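Local coordinates for protein orotidine-5-phosphate decarboxylase/orotate phosphoribosyltransferase, putative (Ompdcase-oprtase, putative) (Leishmania infantum, PDB 3QW3) that probably catalyses the decarboxylation of orotidine 5'-phosphate to UMP, as the decarboxylase domain of a bifunctional UMP synthase, at residues M123-P126 with D127-V130; G150-L154 with Y155-A159; E246-N249 with A250-A254. All blocks are in the same frame, centred on the assembly; numbering follows the deposited sequence.

Interaction 1. Residues M123-P126 with D127-V130; sequences MRYP and DKAV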
loop_
_atom_site.group_PDB
_atom_site.type_symbol
_atom_site.label_atom_id
_atom_site.label_comp_id
_atom_site.label_asym_id
_atom_site.label_seq_id
_atom_site.Cartn_x
_atom_site.Cartn_y
_atom_site.Cartn_z
ATOM N N MET A 123 6.088 -12.989 1.297
ATOM C CA MET A 123 7.036 -13.755 2.123
ATOM C C MET A 123 7.317 -15.168 1.609
ATOM O O MET A 123 8.280 -15.809 2.041
ATOM C CB MET A 123 6.561 -13.795 3.577
ATOM C CG MET A 123 6.490 -12.418 4.229
ATOM S SD MET A 123 5.684 -12.411 5.831
ATOM C CE MET A 123 5.857 -10.688 6.284
ATOM N N ARG A 124 6.489 -15.649 0.683
ATOM C CA ARG A 124 6.656 -16.999 0.131
ATOM C C ARG A 124 7.875 -17.132 -0.795
ATOM O O ARG A 124 8.253 -18.246 -1.176
ATOM C CB ARG A 124 5.370 -17.470 -0.564
ATOM C CG ARG A 124 4.931 -16.620 -1.741
ATOM C CD ARG A 124 3.574 -17.075 -2.285
ATOM N NE ARG A 124 3.636 -18.390 -2.924
ATOM C CZ ARG A 124 3.997 -18.601 -4.187
ATOM N NH1 ARG A 124 4.341 -17.585 -4.970
ATOM N NH2 ARG A 124 4.014 -19.837 -4.670
ATOM N N TYR A 125 8.475 -15.996 -1.159
ATOM C CA TYR A 125 9.716 -15.971 -1.928
ATOM C C TYR A 125 10.884 -15.969 -0.938
ATOM O O TYR A 125 11.222 -14.918 -0.394
ATOM C CB TYR A 125 9.812 -14.695 -2.771
ATOM C CG TYR A 125 8.878 -14.556 -3.961
ATOM C CD1 TYR A 125 7.511 -14.337 -3.787
ATOM C CD2 TYR A 125 9.381 -14.577 -5.261
ATOM C CE1 TYR A 125 6.666 -14.186 -4.879
ATOM C CE2 TYR A 125 8.544 -14.426 -6.361
ATOM C CZ TYR A 125 7.187 -14.230 -6.161
ATOM O OH TYR A 125 6.362 -14.079 -7.252
ATOM N N PRO A 126 11.518 -17.135 -0.708
ATOM C CA PRO A 126 12.568 -17.201 0.320
ATOM C C PRO A 126 13.784 -16.318 0.018
ATOM O O PRO A 126 14.461 -15.863 0.948
ATOM C CB PRO A 126 12.974 -18.686 0.318
ATOM C CG PRO A 126 11.855 -19.398 -0.372
ATOM C CD PRO A 126 11.346 -18.430 -1.391
ATOM N N ASP A 127 14.038 -16.074 -1.266
ATOM C CA ASP A 127 15.181 -15.276 -1.723
ATOM C C ASP A 127 14.924 -13.764 -1.693
ATOM O O ASP A 127 15.838 -12.967 -1.941
ATOM C CB ASP A 127 15.615 -15.714 -3.130
ATOM C CG ASP A 127 14.479 -15.654 -4.155
ATOM O OD1 ASP A 127 13.340 -16.066 -3.836
ATOM O OD2 ASP A 127 14.734 -15.204 -5.295
ATOM N N LYS A 128 13.682 -13.383 -1.391
ATOM C CA LYS A 128 13.274 -11.978 -1.336
ATOM C C LYS A 128 12.884 -11.583 0.081
ATOM O O LYS A 128 12.383 -12.404 0.847
ATOM C CB LYS A 128 12.098 -11.721 -2.290
ATOM C CG LYS A 128 12.317 -12.195 -3.730
ATOM C CD LYS A 128 13.366 -11.370 -4.471
ATOM C CE LYS A 128 13.630 -11.935 -5.858
ATOM N NZ LYS A 128 14.542 -11.049 -6.637
ATOM N N ALA A 129 13.109 -10.325 0.434
ATOM C CA ALA A 129 12.778 -9.862 1.771
ATOM C C ALA A 129 11.538 -8.985 1.744
ATOM O O ALA A 129 11.245 -8.340 0.741
ATOM C CB ALA A 129 13.931 -9.105 2.376
ATOM N N VAL A 130 10.826 -8.974 2.862
ATOM C CA VAL A 130 9.655 -8.127 3.029
ATOM C C VAL A 130 9.850 -7.301 4.289
ATOM O O VAL A 130 9.871 -7.840 5.401
ATOM C CB VAL A 130 8.368 -8.966 3.143
ATOM C CG1 VAL A 130 7.134 -8.054 3.180
ATOM C CG2 VAL A 130 8.287 -9.948 1.993
#
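Lys128 N donates to Tyr125 O over 3.1 Å, the bond that closes a type I beta turn with Pro126 and Asp127 at its corners. The amide sits well above the carbonyl plane, 58° out of it. Beside this bond the side chains of the two end residues meet: Lys128 CG rests 3.7 Å from Tyr125 CB and reaches on toward the ring atom CD2 at an oblique slant. A bend at chi2 (-69°) then turns the lysine chain away, and its NZ is bonded to Ala105 O. Asp127 places OD1 at the edge of the Tyr125 ring, near its plane, 3.9 Å from Tyr125 CB. The Tyr125 ring also meets that of Phe100 edge to face. Farther from the turn the two limbs are joined by an apolar touch, Met123 CG against Val130 CG2 at 3.8 Å, the side chains crossing at about a right angle. Ala129 and Val130 already pair with the neighbouring parallel strands 107-110 and 172-176, making this the short alpha-to-beta turn that leads from helix 116-123 into strand 129-135 of a TIM barrel.

Interaction 2. Residues G150-L154 with Y155-A159; sequences GDRYL and YEAVA. With SO4 (sulfate ion), chain F.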
loop_
_atom_site.group_PDB
_atom_site.type_symbol
_atom_site.label_atom_id
_atom_site.label_comp_id
_atom_site.label_asym_id
_atom_site.label_seq_id
_atom_site.Cartn_x
_atom_site.Cartn_y
_atom_site.Cartn_z
ATOM N N GLY A 150 -3.307 -4.110 25.302
ATOM C CA GLY A 150 -2.873 -4.700 26.569
ATOM C C GLY A 150 -1.829 -3.827 27.238
ATOM O O GLY A 150 -2.082 -2.658 27.525
ATOM N N ASP A 151 -0.644 -4.392 27.464
ATOM C CA ASP A 151 0.444 -3.663 28.109
ATOM C C ASP A 151 1.519 -3.214 27.120
ATOM O O ASP A 151 2.675 -3.023 27.500
ATOM N N ARG A 152 1.139 -3.043 25.856
ATOM C CA ARG A 152 2.088 -2.601 24.827
ATOM C C ARG A 152 1.424 -1.805 23.707
ATOM O O ARG A 152 0.202 -1.789 23.587
ATOM C CB ARG A 152 2.875 -3.794 24.266
ATOM C CG ARG A 152 2.061 -4.778 23.453
ATOM C CD ARG A 152 2.558 -6.195 23.681
ATOM N NE ARG A 152 2.183 -7.088 22.587
ATOM C CZ ARG A 152 1.002 -7.690 22.460
ATOM N NH1 ARG A 152 0.047 -7.506 23.361
ATOM N NH2 ARG A 152 0.778 -8.481 21.421
ATOM N N TYR A 153 2.242 -1.138 22.899
ATOM C CA TYR A 153 1.753 -0.369 21.763
ATOM C C TYR A 153 1.457 -1.289 20.583
ATOM O O TYR A 153 2.025 -2.380 20.484
ATOM C CB TYR A 153 2.788 0.678 21.352
ATOM C CG TYR A 153 3.075 1.713 22.414
ATOM C CD1 TYR A 153 2.146 2.710 22.705
ATOM C CD2 TYR A 153 4.275 1.696 23.125
ATOM C CE1 TYR A 153 2.401 3.667 23.680
ATOM C CE2 TYR A 153 4.541 2.651 24.107
ATOM C CZ TYR A 153 3.601 3.632 24.374
ATOM O OH TYR A 153 3.849 4.583 25.339
ATOM N N LEU A 154 0.572 -0.849 19.690
ATOM C CA LEU A 154 0.274 -1.619 18.478
ATOM C C LEU A 154 1.549 -1.968 17.709
ATOM O O LEU A 154 1.680 -3.078 17.187
ATOM C CB LEU A 154 -0.720 -0.887 17.560
ATOM C CG LEU A 154 -1.032 -1.578 16.217
ATOM C CD1 LEU A 154 -1.796 -2.885 16.427
ATOM C CD2 LEU A 154 -1.788 -0.675 15.245
ATOM N N TYR A 155 2.494 -1.031 17.646
ATOM C CA TYR A 155 3.727 -1.294 16.898
ATOM C C TYR A 155 4.566 -2.417 17.508
ATOM O O TYR A 155 5.230 -3.161 16.788
ATOM C CB TYR A 155 4.547 -0.019 16.648
ATOM C CG TYR A 155 5.206 0.621 17.856
ATOM C CD1 TYR A 155 4.647 1.741 18.460
ATOM C CD2 TYR A 155 6.418 0.138 18.355
ATOM C CE1 TYR A 155 5.258 2.353 19.547
ATOM C CE2 TYR A 155 7.038 0.739 19.445
ATOM C CZ TYR A 155 6.448 1.847 20.036
ATOM O OH TYR A 155 7.044 2.460 21.111
ATOM N N GLU A 156 4.505 -2.558 18.830
ATOM C CA GLU A 156 5.157 -3.678 19.507
ATOM C C GLU A 156 4.474 -5.002 19.170
ATOM O O GLU A 156 5.144 -6.026 19.009
ATOM C CB GLU A 156 5.185 -3.456 21.021
ATOM C CG GLU A 156 6.110 -2.333 21.465
ATOM C CD GLU A 156 6.100 -2.141 22.975
ATOM O OE1 GLU A 156 7.063 -2.585 23.635
ATOM O OE2 GLU A 156 5.123 -1.560 23.497
ATOM N N ALA A 157 3.143 -4.981 19.056
ATOM C CA ALA A 157 2.394 -6.172 18.634
ATOM C C ALA A 157 2.755 -6.610 17.205
ATOM O O ALA A 157 2.838 -7.804 16.910
ATOM C CB ALA A 157 0.888 -5.942 18.766
ATOM N N VAL A 158 2.970 -5.634 16.328
ATOM C CA VAL A 158 3.400 -5.899 14.960
ATOM C C VAL A 158 4.804 -6.518 14.959
ATOM O O VAL A 158 5.052 -7.513 14.273
ATOM C CB VAL A 158 3.348 -4.610 14.102
ATOM C CG1 VAL A 158 4.019 -4.821 12.743
ATOM C CG2 VAL A 158 1.901 -4.156 13.926
ATOM N N ALA A 159 5.701 -5.936 15.749
ATOM C CA ALA A 159 7.073 -6.440 15.877
ATOM C C ALA A 159 7.119 -7.894 16.352
ATOM O O ALA A 159 7.892 -8.696 15.820
ATOM C CB ALA A 159 7.893 -5.534 16.801
HETATM S S SO4 F . -1.867 -10.872 20.629
HETATM O O1 SO4 F . -3.160 -11.465 20.961
HETATM O O2 SO4 F . -0.835 -11.907 20.638
HETATM O O3 SO4 F . -1.939 -10.283 19.303
HETATM O O4 SO4 F . -1.544 -9.828 21.598
#
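Glu156 OE2 takes the amide hydrogen of Tyr153 over 3.0 Å in a nearly straight bond (170°), while Tyr153, the N-cap residue of helix 154-163, presents its carbonyl to the first turn. The side chain three residues on thus reaches back to the N-cap amide, the reciprocal half of a capping box; the N-cap side chain itself is an aromatic ring. The carboxylate is met on its anti side, and the same OE2 lies 3.3 Å from Arg152 CB. An extended chain beyond CG (chi2 180°) carries it back there. The helical bonding starts from Tyr153 O, with Ala157 N at 3.2 Å and Glu156 N bound more weakly; Val158 N to Leu154 O follows.

The rings of Tyr153 and Tyr155 lie side by side and point the same way, their planes 6° apart but slid so far that they barely overlap. What touches is Tyr153 CB against Tyr155 CE1, at 3.5 Å, with the hydroxyl of Tyr155 beside Tyr153 CD2. Tyr155 also packs on Ala183 and Val187 of helix 181-190 and on strand 129-135. Leu147 of the second subunit packs on Leu154 and Ala157, and Tyr113 of that subunit on Tyr155 and Val158, placing this helix start at the dimer interface.

Arg152 runs out along the helix, its NH2 3.7 Å from Ala157 CB. Glu160 holds NE in a salt bridge, which should limit rotation of the guanidinium, while its edge faces a sulfate, probably from the crystallisation liquor, that Arg161 also binds. Two nitrogens share one sulfate oxygen there: Arg152 NH2 reaches SO4 O4 at 2.7 Å, and NH1 adds a weak bond at 3.3 Å.

Interaction 3. Residues E246-N249 with A250-A254; sequences EEIN and AIRFA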
loop_
_atom_site.group_PDB
_atom_site.type_symbol
_atom_site.label_atom_id
_atom_site.label_comp_id
_atom_site.label_asym_id
_atom_site.label_seq_id
_atom_site.Cartn_x
_atom_site.Cartn_y
_atom_site.Cartn_z
ATOM N N GLU A 246 31.225 5.682 7.049
ATOM C CA GLU A 246 32.305 5.606 8.035
ATOM C C GLU A 246 31.853 5.953 9.448
ATOM O O GLU A 246 32.293 5.326 10.416
ATOM C CB GLU A 246 33.481 6.490 7.612
ATOM C CG GLU A 246 34.191 5.976 6.372
ATOM C CD GLU A 246 35.221 6.945 5.822
ATOM O OE1 GLU A 246 35.366 8.065 6.358
ATOM O OE2 GLU A 246 35.890 6.573 4.843
ATOM N N GLU A 247 30.966 6.940 9.563
ATOM C CA GLU A 247 30.414 7.328 10.854
ATOM C C GLU A 247 29.600 6.189 11.459
ATOM O O GLU A 247 29.705 5.920 12.652
ATOM C CB GLU A 247 29.546 8.587 10.724
ATOM C CG GLU A 247 29.133 9.201 12.061
ATOM C CD GLU A 247 30.321 9.526 12.966
ATOM O OE1 GLU A 247 31.343 10.064 12.473
ATOM O OE2 GLU A 247 30.233 9.234 14.179
ATOM N N ILE A 248 28.789 5.528 10.632
ATOM C CA ILE A 248 28.022 4.366 11.085
ATOM C C ILE A 248 28.965 3.282 11.595
ATOM O O ILE A 248 28.787 2.785 12.707
ATOM C CB ILE A 248 27.110 3.799 9.971
ATOM C CG1 ILE A 248 25.960 4.769 9.688
ATOM C CG2 ILE A 248 26.541 2.420 10.365
ATOM C CD1 ILE A 248 25.257 4.517 8.373
ATOM N N ASN A 249 29.973 2.941 10.787
ATOM C CA ASN A 249 30.930 1.898 11.155
ATOM C C ASN A 249 31.725 2.216 12.418
ATOM O O ASN A 249 31.989 1.328 13.215
ATOM C CB ASN A 249 31.885 1.588 9.999
ATOM C CG ASN A 249 31.213 0.811 8.868
ATOM O OD1 ASN A 249 30.118 0.247 9.032
ATOM N ND2 ASN A 249 31.878 0.764 7.723
ATOM N N ALA A 250 32.116 3.477 12.590
ATOM C CA ALA A 250 32.839 3.887 13.797
ATOM C C ALA A 250 32.016 3.610 15.059
ATOM O O ALA A 250 32.555 3.165 16.076
ATOM C CB ALA A 250 33.241 5.367 13.710
ATOM N N ILE A 251 30.706 3.846 14.979
ATOM C CA ILE A 251 29.791 3.538 16.078
ATOM C C ILE A 251 29.680 2.018 16.291
ATOM O O ILE A 251 29.745 1.541 17.426
ATOM C CB ILE A 251 28.405 4.217 15.875
ATOM C CG1 ILE A 251 28.553 5.748 15.947
ATOM C CG2 ILE A 251 27.384 3.741 16.918
ATOM C CD1 ILE A 251 27.404 6.537 15.307
ATOM N N ARG A 252 29.549 1.264 15.201
ATOM C CA ARG A 252 29.508 -0.198 15.272
ATOM C C ARG A 252 30.777 -0.771 15.922
ATOM O O ARG A 252 30.692 -1.682 16.745
ATOM C CB ARG A 252 29.340 -0.818 13.873
ATOM C CG ARG A 252 28.057 -0.456 13.111
ATOM C CD ARG A 252 28.176 -0.886 11.648
ATOM N NE ARG A 252 28.041 -2.336 11.497
ATOM C CZ ARG A 252 28.294 -3.019 10.385
ATOM N NH1 ARG A 252 28.727 -2.411 9.280
ATOM N NH2 ARG A 252 28.118 -4.334 10.378
ATOM N N PHE A 253 31.941 -0.238 15.540
ATOM C CA PHE A 253 33.239 -0.740 16.029
ATOM C C PHE A 253 33.438 -0.494 17.526
ATOM O O PHE A 253 34.068 -1.299 18.219
ATOM C CB PHE A 253 34.409 -0.063 15.294
ATOM C CG PHE A 253 34.653 -0.557 13.889
ATOM C CD1 PHE A 253 34.581 -1.908 13.569
ATOM C CD2 PHE A 253 35.010 0.344 12.890
ATOM C CE1 PHE A 253 34.839 -2.348 12.271
ATOM C CE2 PHE A 253 35.263 -0.086 11.584
ATOM C CZ PHE A 253 35.176 -1.436 11.280
ATOM N N ALA A 254 32.927 0.639 18.004
ATOM C CA ALA A 254 33.126 1.072 19.388
ATOM C C ALA A 254 32.519 0.079 20.370
ATOM O O ALA A 254 31.428 -0.447 20.131
ATOM C CB ALA A 254 32.544 2.469 19.598
#
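Residues 246-249 and 250-253 form consecutive turns of one alpha helix, the last of the chain, joined by four backbone bonds of the i to i+4 kind. They run from Ala250 N to Glu246 O, Ile251 N to Glu247 O, Arg252 N to Ile248 O and Phe253 N to Asn249 O, the last the shortest at 2.8 Å. Ala254, first to leave helical geometry, still gives its amide to Ala250 O.

Asn249 and Arg252 carry the polar side-chain contact, lying side by side and pointing the same way. Arg252 NH1 donates to Asn249 OD1 at 3.0 Å with an angle of 150° at the hydrogen. Amide and guanidinium are turned 50° against each other, and the donor is tilted 33° from the carbonyl plane of the asparagine. A bend at chi3 turns the guanidinium back toward the asparagine, while Arg252 CD, set by the torsions before it, lies 3.4 Å from Asn249 OD1. The arginine also reaches Gly220 O through NE and Ala11 O through NH1, while Asn249 ND2 is held by Arg13 O.

Aliphatic carbons also meet: Ile248 CG2 lies 3.9 Å from Arg252 CD, and Ile248 and Ile251 press on helix 208-215 through Leu208 and Leu212 respectively. The Phe253 ring stands obliquely to Asn249 O, with CD2 3.2 Å from that oxygen.

Two side chains three residues apart therefore brace each other while also donating to backbone carbonyls at the end of helix 3-11, the loop after it and the loop before strand 223-227. The chemistry implies that the closing helix of the barrel is tied to these loops by neutral carbonyl acceptors, with the arginine's charge probably spread over several of them.

Along the chain the three contacts come in series; none nests within or crosses another. Interaction 1 closes the tight turn between helix 116-123 and strand 129-135, on the rim of the barrel. Strand 129-135 leads on through the small antiparallel hairpin 148-153 to interaction 2, which starts helix 154-163 against helix 181-190 and the second subunit; its nearest atoms are about 9 Å from those of interaction 1. Interaction 3 closes no loop but continues the last helix, 237-253, beside helix 208-215 and the segment between helix 3-11 and strand 16-20. The three centres are 24 to 30 Å apart, so they belong to separate sectors of one TIM barrel.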